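Local coordinates for protein endostatin (Mus musculus, PDB 1KOE) that inhibits angiogenesis as a C-terminal fragment of the collagen XVIII alpha1 chain, and probably binds heparin, at residues A[27-30]-A[31-34]; A[128-131]-A[132-136]. All coordinates share one frame; numbering follows the deposited sequence.

Interaction 1. Residues A[27-30]-A[31-34]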
ATOM      1  N   CYS A  27      -0.036  -8.882   6.284  1.00  5.94           N
ATOM      2  CA  CYS A  27      -0.800  -7.783   6.877  1.00  5.67           C
ATOM      3  C   CYS A  27      -1.584  -8.282   8.102  1.00  8.49           C
ATOM      4  O   CYS A  27      -1.631  -7.613   9.141  1.00 11.21           O
ATOM      5  CB  CYS A  27      -1.772  -7.181   5.858  1.00  7.87           C
ATOM      6  SG  CYS A  27      -0.966  -6.204   4.543  1.00  8.48           S
ATOM      7  N   PHE A  28      -2.203  -9.449   7.966  1.00  8.20           N
ATOM      8  CA  PHE A  28      -2.976 -10.065   9.050  1.00  9.36           C
ATOM      9  C   PHE A  28      -2.084 -10.344  10.263  1.00  9.82           C
ATOM     10  O   PHE A  28      -2.399  -9.954  11.396  1.00  7.80           O
ATOM     11  CB  PHE A  28      -3.604 -11.384   8.557  1.00  7.82           C
ATOM     12  CG  PHE A  28      -4.288 -12.180   9.646  1.00  7.97           C
ATOM     13  CD1 PHE A  28      -3.578 -13.113  10.396  1.00 14.48           C
ATOM     14  CD2 PHE A  28      -5.641 -11.984   9.926  1.00 12.10           C
ATOM     15  CE1 PHE A  28      -4.204 -13.839  11.418  1.00 17.07           C
ATOM     16  CE2 PHE A  28      -6.275 -12.713  10.952  1.00 12.63           C
ATOM     17  CZ  PHE A  28      -5.547 -13.631  11.687  1.00 10.01           C
ATOM     18  N   GLN A  29      -0.964 -11.021  10.024  1.00  7.84           N
ATOM     19  CA  GLN A  29      -0.043 -11.374  11.094  1.00  9.67           C
ATOM     20  C   GLN A  29       0.536 -10.171  11.826  1.00 11.38           C
ATOM     21  O   GLN A  29       0.524 -10.111  13.068  1.00 11.23           O
ATOM     22  CB  GLN A  29       1.105 -12.225  10.553  1.00 10.91           C
ATOM     23  CG  GLN A  29       0.713 -13.653  10.308  1.00 18.10           C
ATOM     24  CD  GLN A  29       0.306 -14.369  11.608  1.00 34.87           C
ATOM     25  OE1 GLN A  29       1.094 -15.129  12.171  1.00 42.81           O
ATOM     26  NE2 GLN A  29      -0.917 -14.119  12.087  1.00 32.60           N
ATOM     27  N   GLN A  30       1.005  -9.189  11.066  1.00  9.13           N
ATOM     28  CA  GLN A  30       1.628  -8.032  11.680  1.00  8.13           C
ATOM     29  C   GLN A  30       0.687  -7.113  12.436  1.00  8.77           C
ATOM     30  O   GLN A  30       1.066  -6.545  13.471  1.00  9.77           O
ATOM     31  CB  GLN A  30       2.481  -7.313  10.650  1.00  8.05           C
ATOM     32  CG  GLN A  30       3.592  -8.221  10.186  1.00 11.07           C
ATOM     33  CD  GLN A  30       4.540  -7.571   9.196  1.00 12.90           C
ATOM     34  OE1 GLN A  30       4.678  -6.349   9.165  1.00 10.57           O
ATOM     35  NE2 GLN A  30       5.221  -8.391   8.398  1.00 12.82           N
ATOM     36  N   ALA A  31      -0.554  -7.020  11.974  1.00  7.44           N
ATOM     37  CA  ALA A  31      -1.554  -6.195  12.669  1.00  8.42           C
ATOM     38  C   ALA A  31      -1.920  -6.863  14.010  1.00  9.57           C
ATOM     39  O   ALA A  31      -2.030  -6.205  15.047  1.00 11.46           O
ATOM     40  CB  ALA A  31      -2.814  -6.025  11.801  1.00  9.12           C
ATOM     41  N   ARG A  32      -2.093  -8.178  13.966  1.00  9.90           N
ATOM     42  CA  ARG A  32      -2.450  -8.977  15.126  1.00 11.80           C
ATOM     43  C   ARG A  32      -1.362  -8.895  16.198  1.00 12.57           C
ATOM     44  O   ARG A  32      -1.666  -8.799  17.391  1.00 12.02           O
ATOM     45  CB  ARG A  32      -2.630 -10.428  14.668  1.00 15.49           C
ATOM     46  CG  ARG A  32      -3.188 -11.381  15.678  1.00 37.27           C
ATOM     47  CD  ARG A  32      -3.188 -12.796  15.117  1.00 52.08           C
ATOM     48  NE  ARG A  32      -4.181 -13.642  15.779  1.00 65.31           N
ATOM     49  CZ  ARG A  32      -5.492 -13.582  15.533  1.00 73.82           C
ATOM     50  NH1 ARG A  32      -5.965 -12.713  14.638  1.00 74.58           N
ATOM     51  NH2 ARG A  32      -6.335 -14.381  16.190  1.00 77.05           N
ATOM     52  N   ALA A  33      -0.100  -8.895  15.767  1.00 10.85           N
ATOM     53  CA  ALA A  33       1.044  -8.850  16.673  1.00 10.67           C
ATOM     54  C   ALA A  33       1.075  -7.585  17.520  1.00 11.92           C
ATOM     55  O   ALA A  33       1.598  -7.600  18.629  1.00 14.09           O
ATOM     56  CB  ALA A  33       2.349  -8.985  15.894  1.00  8.66           C
ATOM     57  N   VAL A  34       0.527  -6.489  16.999  1.00 10.84           N
ATOM     58  CA  VAL A  34       0.516  -5.228  17.738  1.00 10.43           C
ATOM     59  C   VAL A  34      -0.834  -4.863  18.319  1.00 10.80           C
ATOM     60  O   VAL A  34      -1.089  -3.716  18.666  1.00 12.10           O
ATOM     61  CB  VAL A  34       1.113  -4.062  16.906  1.00 11.31           C
ATOM     62  CG1 VAL A  34       2.551  -4.390  16.564  1.00 14.10           C
ATOM     63  CG2 VAL A  34       0.312  -3.809  15.629  1.00 11.12           C
TER
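The backbone carbonyls of Cys27, Phe28 and Gln29 accept the N-H groups of Ala31, Arg32 and Ala33, one after another, in the i to i+4 pattern of an alpha helix. These residues make up the last turns of helix 19-33, the longest helix of endostatin, a domain of the C-type-lectin clan. The middle bond, Arg32 N to Phe28 O, is 3.1 Å long. Its N-H...O angle is 159°.

Phe28 and Arg32 carry the side-chain contact on the outer surface. In both side chains CG is anti to the backbone N (chi1 173° for Phe28), which sends ring and arginine alongside each other in the same direction. The guanidinium comes up to the far end of the ring, and Arg32 NH1 lies 3.1 Å from Phe28 CZ. The approach is oblique, although the two planes are only 20° apart. Arg32 CD sits lower down, 4.0 Å from Phe28 CE1. Gln29 crosses the arginine obliquely, and its NE2 lies 4.0 Å from the same Arg32 CD. The bend at chi2 of Gln29 folds its amide back to that point. All three residues also touch a neighbouring molecule in the crystal.

The inner side is mostly small and buried. Cys27 is buried and forms a disulfide with Cys167. Ala31 is buried too, and its methyl packs against Phe97 and against Phe40 of strand 40-42. Gln30 extends beyond CG, and its amide is held at both ends: OE1 accepts from Asn10 N, and NE2 bonds Gln26 OE1. At Val34 the backbone pattern tightens from i+4 to i+3, with Val34 N donating to Ala31 O at 3.2 Å. Val34 CG2 rests 3.6 Å from Gln30 O.

Interaction 2. Residues A[128-131]-A[132-136]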
ATOM      1  N   TYR A 128       2.239  -6.105 -12.448  1.00  8.72           N
ATOM      2  CA  TYR A 128       2.004  -6.450 -11.063  1.00 10.84           C
ATOM      3  C   TYR A 128       2.766  -7.708 -10.651  1.00  9.39           C
ATOM      4  O   TYR A 128       2.317  -8.506  -9.820  1.00  8.37           O
ATOM      5  CB  TYR A 128       0.511  -6.483 -10.690  1.00 11.87           C
ATOM      6  CG  TYR A 128      -0.406  -7.460 -11.398  1.00  8.78           C
ATOM      7  CD1 TYR A 128       0.078  -8.453 -12.260  1.00 11.39           C
ATOM      8  CD2 TYR A 128      -1.784  -7.382 -11.183  1.00  8.95           C
ATOM      9  CE1 TYR A 128      -0.810  -9.350 -12.888  1.00 12.07           C
ATOM     10  CE2 TYR A 128      -2.672  -8.257 -11.801  1.00 11.41           C
ATOM     11  CZ  TYR A 128      -2.180  -9.240 -12.647  1.00 17.30           C
ATOM     12  OH  TYR A 128      -3.067 -10.122 -13.217  1.00 16.79           O
ATOM     13  N   CYS A 129       3.973  -7.831 -11.212  1.00  8.27           N
ATOM     14  CA  CYS A 129       4.884  -8.939 -10.924  1.00  8.39           C
ATOM     15  C   CYS A 129       4.209 -10.309 -10.975  1.00  7.82           C
ATOM     16  O   CYS A 129       4.417 -11.136 -10.093  1.00  8.83           O
ATOM     17  CB  CYS A 129       5.572  -8.711  -9.579  1.00  9.42           C
ATOM     18  SG  CYS A 129       6.595  -7.206  -9.566  1.00  8.90           S
ATOM     19  N   GLU A 130       3.406 -10.523 -12.017  1.00  8.61           N
ATOM     20  CA  GLU A 130       2.685 -11.775 -12.212  1.00 11.70           C
ATOM     21  C   GLU A 130       1.888 -12.093 -10.940  1.00 11.52           C
ATOM     22  O   GLU A 130       2.005 -13.164 -10.326  1.00 11.15           O
ATOM     23  CB  GLU A 130       3.679 -12.864 -12.614  1.00 12.76           C
ATOM     24  CG  GLU A 130       4.374 -12.467 -13.938  1.00 24.58           C
ATOM     25  CD  GLU A 130       5.597 -13.293 -14.302  1.00 39.48           C
ATOM     26  OE1 GLU A 130       5.798 -14.391 -13.734  1.00 42.95           O
ATOM     27  OE2 GLU A 130       6.358 -12.821 -15.179  1.00 49.08           O
ATOM     28  N   THR A 131       1.060 -11.113 -10.595  1.00  9.46           N
ATOM     29  CA  THR A 131       0.226 -11.122  -9.406  1.00  9.65           C
ATOM     30  C   THR A 131       1.039 -11.430  -8.144  1.00 10.00           C
ATOM     31  O   THR A 131       0.667 -12.242  -7.298  1.00 10.46           O
ATOM     32  CB  THR A 131      -1.114 -11.921  -9.580  1.00 15.01           C
ATOM     33  OG1 THR A 131      -2.004 -11.612  -8.491  1.00 18.73           O
ATOM     34  CG2 THR A 131      -0.888 -13.405  -9.666  1.00 12.06           C
ATOM     35  N   TRP A 132       2.173 -10.729  -8.038  1.00  8.83           N
ATOM     36  CA  TRP A 132       3.083 -10.788  -6.893  1.00  7.33           C
ATOM     37  C   TRP A 132       3.653 -12.157  -6.600  1.00  9.24           C
ATOM     38  O   TRP A 132       3.843 -12.548  -5.446  1.00  9.17           O
ATOM     39  CB  TRP A 132       2.399 -10.164  -5.665  1.00  6.91           C
ATOM     40  CG  TRP A 132       1.768  -8.850  -6.031  1.00  7.44           C
ATOM     41  CD1 TRP A 132       0.433  -8.585  -6.182  1.00  8.91           C
ATOM     42  CD2 TRP A 132       2.460  -7.660  -6.444  1.00  9.25           C
ATOM     43  NE1 TRP A 132       0.250  -7.309  -6.674  1.00  9.46           N
ATOM     44  CE2 TRP A 132       1.476  -6.720  -6.844  1.00  9.60           C
ATOM     45  CE3 TRP A 132       3.817  -7.303  -6.520  1.00  9.02           C
ATOM     46  CZ2 TRP A 132       1.814  -5.441  -7.314  1.00 10.78           C
ATOM     47  CZ3 TRP A 132       4.150  -6.041  -6.985  1.00  8.88           C
ATOM     48  CH2 TRP A 132       3.157  -5.127  -7.376  1.00  9.58           C
ATOM     49  N   ARG A 133       3.994 -12.856  -7.671  1.00  8.34           N
ATOM     50  CA  ARG A 133       4.559 -14.180  -7.546  1.00 10.31           C
ATOM     51  C   ARG A 133       6.014 -14.283  -8.008  1.00 13.63           C
ATOM     52  O   ARG A 133       6.687 -15.275  -7.718  1.00 17.45           O
ATOM     53  CB  ARG A 133       3.688 -15.197  -8.301  1.00 12.83           C
ATOM     54  CG  ARG A 133       2.339 -15.443  -7.646  1.00 13.79           C
ATOM     55  CD  ARG A 133       1.611 -16.623  -8.287  1.00 21.22           C
ATOM     56  NE  ARG A 133       0.368 -16.879  -7.561  1.00 39.86           N
ATOM     57  CZ  ARG A 133      -0.842 -16.921  -8.120  1.00 53.84           C
ATOM     58  NH1 ARG A 133      -0.983 -16.748  -9.437  1.00 52.16           N
ATOM     59  NH2 ARG A 133      -1.923 -17.009  -7.345  1.00 58.09           N
ATOM     60  N   THR A 134       6.536 -13.245  -8.646  1.00 10.29           N
ATOM     61  CA  THR A 134       7.901 -13.328  -9.120  1.00 10.70           C
ATOM     62  C   THR A 134       8.766 -12.150  -8.720  1.00  7.92           C
ATOM     63  O   THR A 134       8.271 -11.031  -8.573  1.00 12.00           O
ATOM     64  CB  THR A 134       7.934 -13.441 -10.665  1.00 12.98           C
ATOM     65  OG1 THR A 134       9.272 -13.767 -11.096  1.00 14.76           O
ATOM     66  CG2 THR A 134       7.494 -12.127 -11.304  1.00 11.47           C
ATOM     67  N   GLU A 135      10.047 -12.420  -8.508  1.00  8.88           N
ATOM     68  CA  GLU A 135      11.007 -11.376  -8.188  1.00 11.22           C
ATOM     69  C   GLU A 135      12.117 -11.347  -9.264  1.00 12.64           C
ATOM     70  O   GLU A 135      13.200 -10.795  -9.044  1.00 14.03           O
ATOM     71  CB  GLU A 135      11.587 -11.547  -6.777  1.00 12.02           C
ATOM     72  CG  GLU A 135      12.382 -12.838  -6.505  1.00 13.79           C
ATOM     73  CD  GLU A 135      13.242 -12.691  -5.256  1.00 24.86           C
ATOM     74  OE1 GLU A 135      12.673 -12.634  -4.146  1.00 25.32           O
ATOM     75  OE2 GLU A 135      14.484 -12.586  -5.379  1.00 26.85           O
ATOM     76  N   THR A 136      11.825 -11.909 -10.435  1.00 11.26           N
ATOM     77  CA  THR A 136      12.789 -11.929 -11.540  1.00 12.66           C
ATOM     78  C   THR A 136      13.077 -10.492 -12.002  1.00 13.21           C
ATOM     79  O   THR A 136      12.180  -9.628 -11.945  1.00 13.27           O
ATOM     80  CB  THR A 136      12.263 -12.778 -12.717  1.00 16.48           C
ATOM     81  OG1 THR A 136      13.315 -12.982 -13.666  1.00 32.58           O
ATOM     82  CG2 THR A 136      11.104 -12.094 -13.405  1.00 15.77           C
TER
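Cys129, Glu130, Thr131 and Trp132 form a left-handed helical turn, with phi and psi all positive and near 50° although none of the four is glycine. Such a run is rare in proteins. Trp132 N donates to Tyr128 O at 2.9 Å and Arg133 N donates to Cys129 O at 3.0 Å. Cys129 O is shared, since Thr134 N adds a weak bond where the chain leaves the turn.

The indole of Trp132 folds back over the start of the turn. Its CG lies anti to the carbonyl carbon, which swings the ring across the Tyr128 carbonyl. Tyr128 O stands 3.4 Å above the ring plane, over its centre, so one oxygen accepts the Trp132 N-H and meets the indole face as well. Tyr128 CB touches the six-membered ring at CZ2, and Cys129 SG approaches CZ3 at 3.7 Å. This sulfur-aromatic contact is oblique, with SG 51° off the ring normal. The sulfur is fixed by the disulfide to Cys159. Trp132 is buried: NE1 donates to Ser45 O, and the ring meets that of Trp114 at a steep angle. Thr131 is buried too, and its OG1 accepts from Arg47 N.

Toward the solvent, the charged groups of Arg133 and Glu130 meet threonine methyls. Thr131 CG2 lies over one face of the Arg133 guanidinium, with NH1 3.4 Å away, and the two side chains run alongside each other. The Thr134 and Glu130 side chains lie across each other; CG2 of Thr134 lies 3.7 Å from OE1 of Glu130 and 3.5 Å from Cys129 O. Thr134 OG1 closes an ST turn by accepting from Thr136 N at 3.2 Å, with an N-H...O angle of 163°.

Interactions 1 and 2 are both local contacts along helical turns, but of opposite hand. Residues 27-34 span the end of a long right-handed helix. In residues 128-136 a single left-handed turn, 129-132, runs into a loop leading to strand 140-145. Their centres are about 23 Å apart and they do not touch. Each is partly buried and holds one cysteine of a different disulfide. In interaction 1 the side-chain contact across the segments is on the surface, between a ring and a guanidinium, while Cys27 and Ala31 face the fold. In interaction 2 the aromatic is buried against backbone and sulfur, and the charged groups stay outside beside threonine methyls.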